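Local structure of putative polyketide synthase (Brevibacillus brevis, 6HP2) at residues H123-T128 with K153-D158; I199-N204 with G282-C287; I239-Q244 with Y286-L291. The protein is, in this part, the O-methyltransferase domain of a trans-AT polyketide synthase, binds S-adenosyl-L-homocysteine, and probably serves synthesis of the antibiotic bacillaene. One frame throughout, in Å; residues are numbered along the deposited sequence.

Contact 1 (H123-T128 with K153-D158); sequences HGFTIT and KDSSKD. With SAH (S-adenosyl-L-homocysteine), chain B.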
loop_
_atom_site.group_PDB
_atom_site.type_symbol
_atom_site.label_atom_id
_atom_site.label_comp_id
_atom_site.label_asym_id
_atom_site.label_seq_id
_atom_site.Cartn_x
_atom_site.Cartn_y
_atom_site.Cartn_z
ATOM N N HIS A 123 -3.968 10.468 11.129
ATOM C CA HIS A 123 -5.363 10.287 10.765
ATOM C C HIS A 123 -5.471 9.110 9.794
ATOM O O HIS A 123 -4.615 8.953 8.923
ATOM C CB HIS A 123 -5.929 11.514 10.056
ATOM C CG HIS A 123 -6.208 12.668 10.950
ATOM N ND1 HIS A 123 -6.500 13.926 10.452
ATOM C CD2 HIS A 123 -6.271 12.759 12.301
ATOM C CE1 HIS A 123 -6.738 14.737 11.468
ATOM N NE2 HIS A 123 -6.608 14.054 12.596
ATOM N N GLY A 124 -6.487 8.271 9.982
ATOM C CA GLY A 124 -6.867 7.261 8.992
ATOM C C GLY A 124 -8.308 7.386 8.532
ATOM O O GLY A 124 -9.192 7.791 9.290
ATOM N N PHE A 125 -8.530 7.061 7.248
ATOM C CA PHE A 125 -9.842 6.888 6.662
ATOM C C PHE A 125 -9.929 5.404 6.287
ATOM O O PHE A 125 -8.991 4.858 5.675
ATOM C CB PHE A 125 -10.068 7.701 5.395
ATOM C CG PHE A 125 -10.576 9.095 5.583
ATOM C CD1 PHE A 125 -10.384 9.798 6.752
ATOM C CD2 PHE A 125 -11.316 9.694 4.561
ATOM C CE1 PHE A 125 -10.860 11.024 6.894
ATOM C CE2 PHE A 125 -11.792 10.964 4.705
ATOM C CZ PHE A 125 -11.572 11.623 5.886
ATOM N N THR A 126 -11.052 4.764 6.637
ATOM C CA THR A 126 -11.401 3.486 6.054
ATOM C C THR A 126 -12.891 3.445 5.801
ATOM O O THR A 126 -13.685 3.899 6.626
ATOM C CB THR A 126 -11.005 2.299 6.914
ATOM O OG1 THR A 126 -11.447 1.100 6.249
ATOM C CG2 THR A 126 -11.565 2.387 8.340
ATOM N N ILE A 127 -13.277 2.944 4.623
ATOM C CA ILE A 127 -14.696 2.925 4.274
ATOM C C ILE A 127 -15.448 1.791 4.936
ATOM O O ILE A 127 -16.686 1.780 4.898
ATOM C CB ILE A 127 -14.855 2.844 2.744
ATOM C CG1 ILE A 127 -16.247 3.290 2.344
ATOM C CG2 ILE A 127 -14.513 1.435 2.242
ATOM C CD1 ILE A 127 -16.342 3.709 0.917
ATOM N N THR A 128 -14.742 0.859 5.564
ATOM C CA THR A 128 -15.344 -0.284 6.262
ATOM C C THR A 128 -15.570 0.083 7.726
ATOM O O THR A 128 -14.618 0.283 8.491
ATOM C CB THR A 128 -14.419 -1.497 6.139
ATOM O OG1 THR A 128 -13.991 -1.642 4.770
ATOM C CG2 THR A 128 -15.110 -2.767 6.620
ATOM N N LYS A 153 -14.936 6.803 6.591
ATOM C CA LYS A 153 -15.245 7.769 5.552
ATOM C C LYS A 153 -14.683 7.270 4.224
ATOM O O LYS A 153 -13.793 6.413 4.185
ATOM C CB LYS A 153 -14.621 9.153 5.836
ATOM C CG LYS A 153 -15.242 9.917 7.028
ATOM C CD LYS A 153 -16.703 10.170 6.878
ATOM C CE LYS A 153 -17.274 10.861 8.122
ATOM N NZ LYS A 153 -18.760 10.969 8.064
ATOM N N ASP A 154 -15.175 7.864 3.149
ATOM C CA ASP A 154 -14.852 7.489 1.766
ATOM C C ASP A 154 -13.852 8.535 1.219
ATOM O O ASP A 154 -14.178 9.708 1.059
ATOM C CB ASP A 154 -16.141 7.434 0.955
ATOM C CG ASP A 154 -15.905 7.158 -0.535
ATOM O OD1 ASP A 154 -14.767 7.217 -1.059
ATOM O OD2 ASP A 154 -16.903 6.868 -1.211
ATOM N N SER A 155 -12.614 8.104 0.994
ATOM C CA SER A 155 -11.546 9.008 0.624
ATOM C C SER A 155 -11.733 9.609 -0.775
ATOM O O SER A 155 -10.988 10.533 -1.137
ATOM C CB SER A 155 -10.227 8.270 0.667
ATOM O OG SER A 155 -9.929 7.778 1.915
ATOM N N SER A 156 -12.699 9.128 -1.560
ATOM C CA SER A 156 -13.011 9.686 -2.872
ATOM C C SER A 156 -14.137 10.690 -2.816
ATOM O O SER A 156 -14.494 11.258 -3.853
ATOM C CB SER A 156 -13.362 8.562 -3.883
ATOM O OG SER A 156 -14.611 7.964 -3.625
ATOM N N LYS A 157 -14.712 10.929 -1.643
ATOM C CA LYS A 157 -15.879 11.801 -1.543
ATOM C C LYS A 157 -15.826 12.722 -0.322
ATOM O O LYS A 157 -16.215 13.890 -0.408
ATOM C CB LYS A 157 -17.168 10.999 -1.459
ATOM C CG LYS A 157 -17.438 10.129 -2.679
ATOM C CD LYS A 157 -18.823 9.530 -2.659
ATOM C CE LYS A 157 -19.027 8.578 -3.839
ATOM N NZ LYS A 157 -18.661 9.171 -5.165
ATOM N N ASP A 158 -15.388 12.196 0.824
ATOM C CA ASP A 158 -15.284 12.984 2.057
ATOM C C ASP A 158 -13.925 13.678 2.133
ATOM O O ASP A 158 -12.891 13.007 2.123
ATOM C CB ASP A 158 -15.476 12.081 3.262
ATOM C CG ASP A 158 -16.858 11.396 3.274
ATOM O OD1 ASP A 158 -17.864 12.110 3.218
ATOM O OD2 ASP A 158 -16.916 10.161 3.290
HETATM N N SAH B . -3.531 -0.067 4.060
HETATM C CA SAH B . -4.007 -1.158 4.905
HETATM C CB SAH B . -5.277 -1.796 4.355
HETATM C CG SAH B . -5.254 -2.146 2.877
HETATM S SD SAH B . -6.739 -3.082 2.408
HETATM C C SAH B . -2.891 -2.166 5.030
HETATM O O SAH B . -3.036 -3.174 5.721
HETATM O OXT SAH B . -1.831 -1.962 4.447
HETATM C "C5'" SAH B . -7.611 -1.743 1.563
HETATM C "C4'" SAH B . -8.106 -0.670 2.530
HETATM O "O4'" SAH B . -8.650 0.423 1.757
HETATM C "C3'" SAH B . -9.317 -1.175 3.381
HETATM O "O3'" SAH B . -9.066 -0.674 4.704
HETATM C "C2'" SAH B . -10.561 -0.524 2.779
HETATM O "O2'" SAH B . -11.598 -0.272 3.680
HETATM C "C1'" SAH B . -9.940 0.782 2.234
HETATM N N9 SAH B . -10.698 1.468 1.190
HETATM C C8 SAH B . -11.100 0.985 -0.023
HETATM N N7 SAH B . -11.806 1.957 -0.609
HETATM C C5 SAH B . -11.801 3.054 0.185
HETATM C C6 SAH B . -12.363 4.321 0.085
HETATM N N6 SAH B . -13.043 4.757 -0.975
HETATM N N1 SAH B . -12.148 5.220 1.089
HETATM C C2 SAH B . -11.474 4.856 2.240
HETATM N N3 SAH B . -10.953 3.591 2.340
HETATM C C4 SAH B . -11.154 2.707 1.355
#
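F125 meets K153 with CG anti to its own carbonyl carbon (chi1 -88°). I127 has CG1 anti to its backbone N, and its extended chi2 (159°) carries CD1 to D154 CB. K153 CB lies over one face of the F125 ring, a CH-pi contact with CB 3.7 Å from the ring centroid. D158 O sits at the ring edge, 3.5 Å from F125 CE2. The side chains of I127 and D154 lie side by side and point the same way. The backbones are joined only by a weak bond from K153 N to T126 O.

The adenine of SAH is read by the loop. S155 N gives a nearly straight bond to SAH N1 (2.9 Å, 174°), and SAH N6 donates to D154 OD1 at 3.0 Å. I127 CB and CG2 pack on the purine, while T128 OG1 and SAH O2' are hydrogen-bonded at 3.0 Å. D154 OD1 also closes an Asx turn, taking S156 N and S156 OG from the same face of its carboxylate. D158 OD2 in turn accepts from D154 N (2.9 Å), which helps fix the loop.

This is the cofactor pocket of a Rossmann-like methyltransferase. Strand 121-126 lies in the sheet between 148-152 and 98-101, and helix 129-141 follows T128. S155 OG bonds to F102 O, just after strand 98-101, and N185 of helix 179-188 bonds to S155 O and D158 O.

Contact 2 (I199-N204 with G282-C287); sequences IDYIAN and GWISYC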
loop_
_atom_site.group_PDB
_atom_site.type_symbol
_atom_site.label_atom_id
_atom_site.label_comp_id
_atom_site.label_asym_id
_atom_site.label_seq_id
_atom_site.Cartn_x
_atom_site.Cartn_y
_atom_site.Cartn_z
ATOM N N ILE A 199 1.360 2.025 -2.400
ATOM C CA ILE A 199 1.605 0.692 -2.909
ATOM C C ILE A 199 0.374 0.388 -3.732
ATOM O O ILE A 199 -0.728 0.324 -3.182
ATOM C CB ILE A 199 1.829 -0.362 -1.816
ATOM C CG1 ILE A 199 3.069 -0.022 -0.968
ATOM C CG2 ILE A 199 1.985 -1.756 -2.441
ATOM C CD1 ILE A 199 3.506 -1.093 -0.047
ATOM N N ASP A 200 0.562 0.128 -5.038
ATOM C CA ASP A 200 -0.584 0.080 -5.936
ATOM C C ASP A 200 -0.212 -0.650 -7.218
ATOM O O ASP A 200 0.959 -0.984 -7.483
ATOM C CB ASP A 200 -1.099 1.479 -6.236
ATOM C CG ASP A 200 -2.597 1.586 -6.144
ATOM O OD1 ASP A 200 -3.282 0.674 -6.612
ATOM O OD2 ASP A 200 -3.080 2.640 -5.632
ATOM N N TYR A 201 -1.244 -0.929 -7.993
ATOM C CA TYR A 201 -1.087 -1.604 -9.281
ATOM C C TYR A 201 -1.046 -0.681 -10.497
ATOM O O TYR A 201 -1.727 0.352 -10.570
ATOM C CB TYR A 201 -2.213 -2.608 -9.462
ATOM C CG TYR A 201 -2.101 -3.835 -8.642
ATOM C CD1 TYR A 201 -1.119 -4.786 -8.924
ATOM C CD2 TYR A 201 -3.007 -4.114 -7.587
ATOM C CE1 TYR A 201 -1.047 -5.944 -8.203
ATOM C CE2 TYR A 201 -2.911 -5.309 -6.881
ATOM C CZ TYR A 201 -1.920 -6.191 -7.162
ATOM O OH TYR A 201 -1.790 -7.403 -6.457
ATOM N N ILE A 202 -0.232 -1.076 -11.457
ATOM C CA ILE A 202 -0.200 -0.472 -12.789
ATOM C C ILE A 202 -0.610 -1.544 -13.811
ATOM O O ILE A 202 -0.079 -2.672 -13.793
ATOM C CB ILE A 202 1.196 0.060 -13.124
ATOM C CG1 ILE A 202 1.642 1.094 -12.097
ATOM C CG2 ILE A 202 1.265 0.600 -14.562
ATOM C CD1 ILE A 202 3.134 1.472 -12.286
ATOM N N ALA A 203 -1.495 -1.186 -14.738
ATOM C CA ALA A 203 -1.901 -2.125 -15.771
ATOM C C ALA A 203 -0.957 -1.930 -16.959
ATOM O O ALA A 203 -0.745 -0.799 -17.408
ATOM C CB ALA A 203 -3.358 -1.903 -16.159
ATOM N N ASN A 204 -0.385 -3.023 -17.462
ATOM C CA ASN A 204 0.555 -2.986 -18.590
ATOM C C ASN A 204 -0.115 -3.198 -19.929
ATOM O O ASN A 204 0.526 -3.615 -20.893
ATOM C CB ASN A 204 1.647 -4.014 -18.354
ATOM C CG ASN A 204 2.432 -3.687 -17.126
ATOM O OD1 ASN A 204 2.818 -2.500 -16.951
ATOM N ND2 ASN A 204 2.573 -4.634 -16.202
ATOM N N GLY A 282 1.914 -10.889 -16.461
ATOM C CA GLY A 282 2.536 -9.587 -16.688
ATOM C C GLY A 282 1.541 -8.492 -17.007
ATOM O O GLY A 282 1.944 -7.375 -17.340
ATOM N N TRP A 283 0.261 -8.755 -16.824
ATOM C CA TRP A 283 -0.765 -7.779 -17.151
ATOM C C TRP A 283 -0.763 -6.606 -16.200
ATOM O O TRP A 283 -1.202 -5.509 -16.591
ATOM C CB TRP A 283 -2.161 -8.402 -17.130
ATOM C CG TRP A 283 -2.320 -9.449 -18.193
ATOM C CD1 TRP A 283 -1.585 -9.598 -19.329
ATOM C CD2 TRP A 283 -3.246 -10.526 -18.156
ATOM N NE1 TRP A 283 -2.003 -10.730 -20.018
ATOM C CE2 TRP A 283 -3.045 -11.297 -19.318
ATOM C CE3 TRP A 283 -4.233 -10.910 -17.234
ATOM C CZ2 TRP A 283 -3.816 -12.467 -19.604
ATOM C CZ3 TRP A 283 -5.011 -12.060 -17.522
ATOM C CH2 TRP A 283 -4.780 -12.825 -18.700
ATOM N N ILE A 284 -0.379 -6.838 -14.943
ATOM C CA ILE A 284 -0.280 -5.762 -13.971
ATOM C C ILE A 284 1.069 -5.804 -13.300
ATOM O O ILE A 284 1.769 -6.819 -13.315
ATOM C CB ILE A 284 -1.382 -5.823 -12.906
ATOM C CG1 ILE A 284 -1.298 -7.158 -12.156
ATOM C CG2 ILE A 284 -2.734 -5.655 -13.591
ATOM C CD1 ILE A 284 -2.490 -7.389 -11.139
ATOM N N SER A 285 1.448 -4.650 -12.772
ATOM C CA SER A 285 2.648 -4.485 -11.977
ATOM C C SER A 285 2.254 -3.966 -10.603
ATOM O O SER A 285 1.482 -2.998 -10.484
ATOM C CB SER A 285 3.646 -3.509 -12.632
ATOM O OG SER A 285 4.105 -4.021 -13.851
ATOM N N TYR A 286 2.842 -4.548 -9.548
ATOM C CA TYR A 286 2.613 -4.157 -8.172
ATOM C C TYR A 286 3.785 -3.261 -7.843
ATOM O O TYR A 286 4.921 -3.730 -7.822
ATOM C CB TYR A 286 2.701 -5.399 -7.318
ATOM C CG TYR A 286 2.469 -5.212 -5.850
ATOM C CD1 TYR A 286 3.472 -4.787 -4.998
ATOM C CD2 TYR A 286 1.269 -5.554 -5.304
ATOM C CE1 TYR A 286 3.242 -4.678 -3.641
ATOM C CE2 TYR A 286 1.014 -5.417 -3.980
ATOM C CZ TYR A 286 2.010 -5.043 -3.140
ATOM O OH TYR A 286 1.714 -4.909 -1.806
ATOM N N CYS A 287 3.547 -1.982 -7.582
ATOM C CA CYS A 287 4.669 -1.090 -7.349
ATOM C C CYS A 287 4.593 -0.162 -6.139
ATOM O O CYS A 287 3.510 0.138 -5.638
ATOM C CB CYS A 287 4.865 -0.204 -8.576
ATOM S SG CYS A 287 5.111 -1.020 -10.168
HETATM O O HOH W 1 4.189 -1.128 -15.086
#
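Strands 199-203 and 284-287 run antiparallel at 153°, with D200-C287 and I202-S285 as hydrogen-bonded pairs and Y201-Y286 and A203-I284 as non-hydrogen-bonded pairs. On the face with Y201, the two tyrosines form an offset edge-to-face pair, the edge of Y286 toward the face of Y201. Their planes stand at 81° and the centroids are 5.5 Å apart. I284 CD1 packs on Y201 CE1 at 3.6 Å. I199 CG2 meets the phenol end of Y286, 3.4 Å from CZ. On the other face, I202 CD1 touches C287 SG at 3.8 Å.

Just past the last pair, N204 ND2 donates to S285 OG (2.9 Å, 169°) and to G282 O (3.0 Å), both close to its amide plane. Its backbone N donates to W283 O. A water donates to N204 OD1 and also contacts S285 OG. G282 is the C-prime residue of the Schellman motif that ends helix 263-281.

The buried phenols are satisfied outside the pair: Y201 OH bonds to Q275 and Y286 OH to E171. The buried strand faces are thus held by aromatic and aliphatic packing. At the partly exposed end, N204 ties the turn after helix 263-281 to the strand end by side-chain bonds.

Contact 3 (I239-Q244 with Y286-L291); sequences IDVSPQ and YCLFKL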
loop_
_atom_site.group_PDB
_atom_site.type_symbol
_atom_site.label_atom_id
_atom_site.label_comp_id
_atom_site.label_asym_id
_atom_site.label_seq_id
_atom_site.Cartn_x
_atom_site.Cartn_y
_atom_site.Cartn_z
ATOM N N ILE A 239 9.163 1.817 -7.710
ATOM C CA ILE A 239 9.862 0.579 -7.532
ATOM C C ILE A 239 8.968 -0.586 -7.934
ATOM O O ILE A 239 7.848 -0.669 -7.460
ATOM C CB ILE A 239 10.247 0.419 -6.057
ATOM C CG1 ILE A 239 11.255 1.496 -5.642
ATOM C CG2 ILE A 239 10.802 -0.961 -5.813
ATOM C CD1 ILE A 239 11.415 1.633 -4.144
ATOM N N ASP A 240 9.456 -1.505 -8.763
ATOM C CA ASP A 240 8.620 -2.615 -9.201
ATOM C C ASP A 240 8.867 -3.869 -8.348
ATOM O O ASP A 240 9.987 -4.375 -8.308
ATOM C CB ASP A 240 8.911 -2.927 -10.668
ATOM C CG ASP A 240 7.986 -3.985 -11.232
ATOM O OD1 ASP A 240 7.081 -4.432 -10.500
ATOM O OD2 ASP A 240 8.165 -4.366 -12.406
ATOM N N VAL A 241 7.836 -4.367 -7.664
ATOM C CA VAL A 241 7.975 -5.558 -6.833
ATOM C C VAL A 241 7.247 -6.771 -7.406
ATOM O O VAL A 241 7.131 -7.793 -6.733
ATOM C CB VAL A 241 7.413 -5.322 -5.421
ATOM C CG1 VAL A 241 8.128 -6.204 -4.417
ATOM C CG2 VAL A 241 7.515 -3.857 -5.027
ATOM N N SER A 242 6.771 -6.671 -8.645
ATOM C CA SER A 242 6.002 -7.756 -9.260
ATOM C C SER A 242 6.628 -9.155 -9.171
ATOM O O SER A 242 5.940 -10.103 -8.795
ATOM C CB SER A 242 5.646 -7.429 -10.717
ATOM O OG SER A 242 5.193 -6.095 -10.842
ATOM N N PRO A 243 7.922 -9.297 -9.508
ATOM C CA PRO A 243 8.440 -10.667 -9.425
ATOM C C PRO A 243 8.427 -11.230 -8.006
ATOM O O PRO A 243 8.076 -12.391 -7.813
ATOM C CB PRO A 243 9.884 -10.540 -9.937
ATOM C CG PRO A 243 9.972 -9.196 -10.582
ATOM C CD PRO A 243 8.978 -8.338 -9.867
ATOM N N GLN A 244 8.817 -10.417 -7.031
ATOM C CA GLN A 244 8.849 -10.864 -5.644
ATOM C C GLN A 244 7.457 -11.211 -5.118
ATOM O O GLN A 244 7.293 -12.187 -4.388
ATOM C CB GLN A 244 9.518 -9.824 -4.751
ATOM C CG GLN A 244 11.007 -9.658 -5.005
ATOM C CD GLN A 244 11.311 -9.077 -6.372
ATOM O OE1 GLN A 244 10.611 -8.186 -6.848
ATOM N NE2 GLN A 244 12.362 -9.578 -7.007
ATOM N N TYR A 286 2.842 -4.548 -9.548
ATOM C CA TYR A 286 2.613 -4.157 -8.172
ATOM C C TYR A 286 3.785 -3.261 -7.843
ATOM O O TYR A 286 4.921 -3.730 -7.822
ATOM C CB TYR A 286 2.701 -5.399 -7.318
ATOM C CG TYR A 286 2.469 -5.212 -5.850
ATOM C CD1 TYR A 286 3.472 -4.787 -4.998
ATOM C CD2 TYR A 286 1.269 -5.554 -5.304
ATOM C CE1 TYR A 286 3.242 -4.678 -3.641
ATOM C CE2 TYR A 286 1.014 -5.417 -3.980
ATOM C CZ TYR A 286 2.010 -5.043 -3.140
ATOM O OH TYR A 286 1.714 -4.909 -1.806
ATOM N N CYS A 287 3.547 -1.982 -7.582
ATOM C CA CYS A 287 4.669 -1.090 -7.349
ATOM C C CYS A 287 4.593 -0.162 -6.139
ATOM O O CYS A 287 3.510 0.138 -5.638
ATOM C CB CYS A 287 4.865 -0.204 -8.576
ATOM S SG CYS A 287 5.111 -1.020 -10.168
ATOM N N LEU A 288 5.761 0.290 -5.679
ATOM C CA LEU A 288 5.834 1.233 -4.579
ATOM C C LEU A 288 6.040 2.622 -5.219
ATOM O O LEU A 288 7.000 2.819 -5.962
ATOM C CB LEU A 288 6.997 0.934 -3.633
ATOM C CG LEU A 288 7.317 -0.524 -3.304
ATOM C CD1 LEU A 288 8.535 -0.589 -2.394
ATOM C CD2 LEU A 288 6.124 -1.200 -2.650
ATOM N N PHE A 289 5.148 3.568 -4.942
ATOM C CA PHE A 289 5.223 4.922 -5.486
ATOM C C PHE A 289 5.657 5.916 -4.408
ATOM O O PHE A 289 5.042 5.957 -3.339
ATOM C CB PHE A 289 3.877 5.457 -5.998
ATOM C CG PHE A 289 3.229 4.655 -7.086
ATOM C CD1 PHE A 289 2.801 3.374 -6.862
ATOM C CD2 PHE A 289 2.927 5.249 -8.273
ATOM C CE1 PHE A 289 2.126 2.679 -7.854
ATOM C CE2 PHE A 289 2.285 4.543 -9.297
ATOM C CZ PHE A 289 1.896 3.261 -9.078
ATOM N N LYS A 290 6.626 6.771 -4.732
ATOM C CA LYS A 290 6.980 7.927 -3.889
ATOM C C LYS A 290 6.770 9.190 -4.723
ATOM O O LYS A 290 7.482 9.442 -5.725
ATOM C CB LYS A 290 8.401 7.822 -3.372
ATOM C CG LYS A 290 8.715 6.422 -2.912
ATOM C CD LYS A 290 10.030 6.395 -2.073
ATOM C CE LYS A 290 10.254 4.990 -1.569
ATOM N NZ LYS A 290 11.427 4.893 -0.673
ATOM N N LEU A 291 5.783 9.982 -4.310
ATOM C CA LEU A 291 5.360 11.146 -5.084
ATOM C C LEU A 291 5.632 12.434 -4.301
ATOM O O LEU A 291 5.506 12.472 -3.064
ATOM C CB LEU A 291 3.850 11.092 -5.415
ATOM C CG LEU A 291 3.295 9.734 -5.868
ATOM C CD1 LEU A 291 1.775 9.771 -5.968
ATOM C CD2 LEU A 291 3.879 9.360 -7.216
#
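V241 CB approaches the Y286 ring obliquely, 4.0 Å from Y286 CD1. A second flat group in the contact is the carboxylate of D240. S242 N approaches D240 OD1 from 44° above the carboxylate plane, at 2.9 Å. S242 OG donates to the syn lone pair of the same oxygen. The bond from S242 N makes an Asx turn, at the point where the chain leaves strand 233-240 and enters helix 242-249.

S242 OG also accepts across the contact, from Y286 N at 3.1 Å. This hydroxyl thus links the carboxylate to the neighbouring strand and takes up a strand N-H beyond the last regular pair. V241, the residue before S242 and the N-cap of helix 242-249, donates its N to Y286 O. I239 and L288 form a hydrogen-bonded antiparallel pair, bonded N to O in both directions. D240 and C287 form the next, non-hydrogen-bonded pair.

Aliphatic groups fill the side of the sheet that carries I239 and L288. I239 CD1 lies 4.0 Å from L288 CD1. V241 CG2, anti to its carbonyl carbon and beside the backbone N, comes to 3.8 Å from L288 CG.

Helix 70-88 covers the I239 and L288 face through V86, with L87 also touching L288, and K290 NZ bonds to V86 O. Helix 316-326 packs on I239 through Y316 and A319, and on V241 through Y316. In the sheet, strand 284-293 lies between 194-203 and 233-240, and on the far side of strand 233-240 the backbone of D240 bonds to R314 and Y316.

In the fold
All three contacts reach the same mixed sheet. Contacts 2 and 3 are buried and share strand 284-293, which pairs with 194-203 in one and 233-240 in the other. Y286 and C287 belong to both, and the centres are about 8 Å apart. S242 OG of contact 3 packs on S285 CA of contact 2. Contact 1 is partly buried and stands apart, with its centre about 23 Å from that of contact 2. Contacts 2 and 3 rest on regular antiparallel pairing and hydrophobic packing, with a polar corner where strands 194-203 and 233-240 end. Contact 1 joins a strand end to a loop; several of its polar groups bind the ligand, others hold the loop.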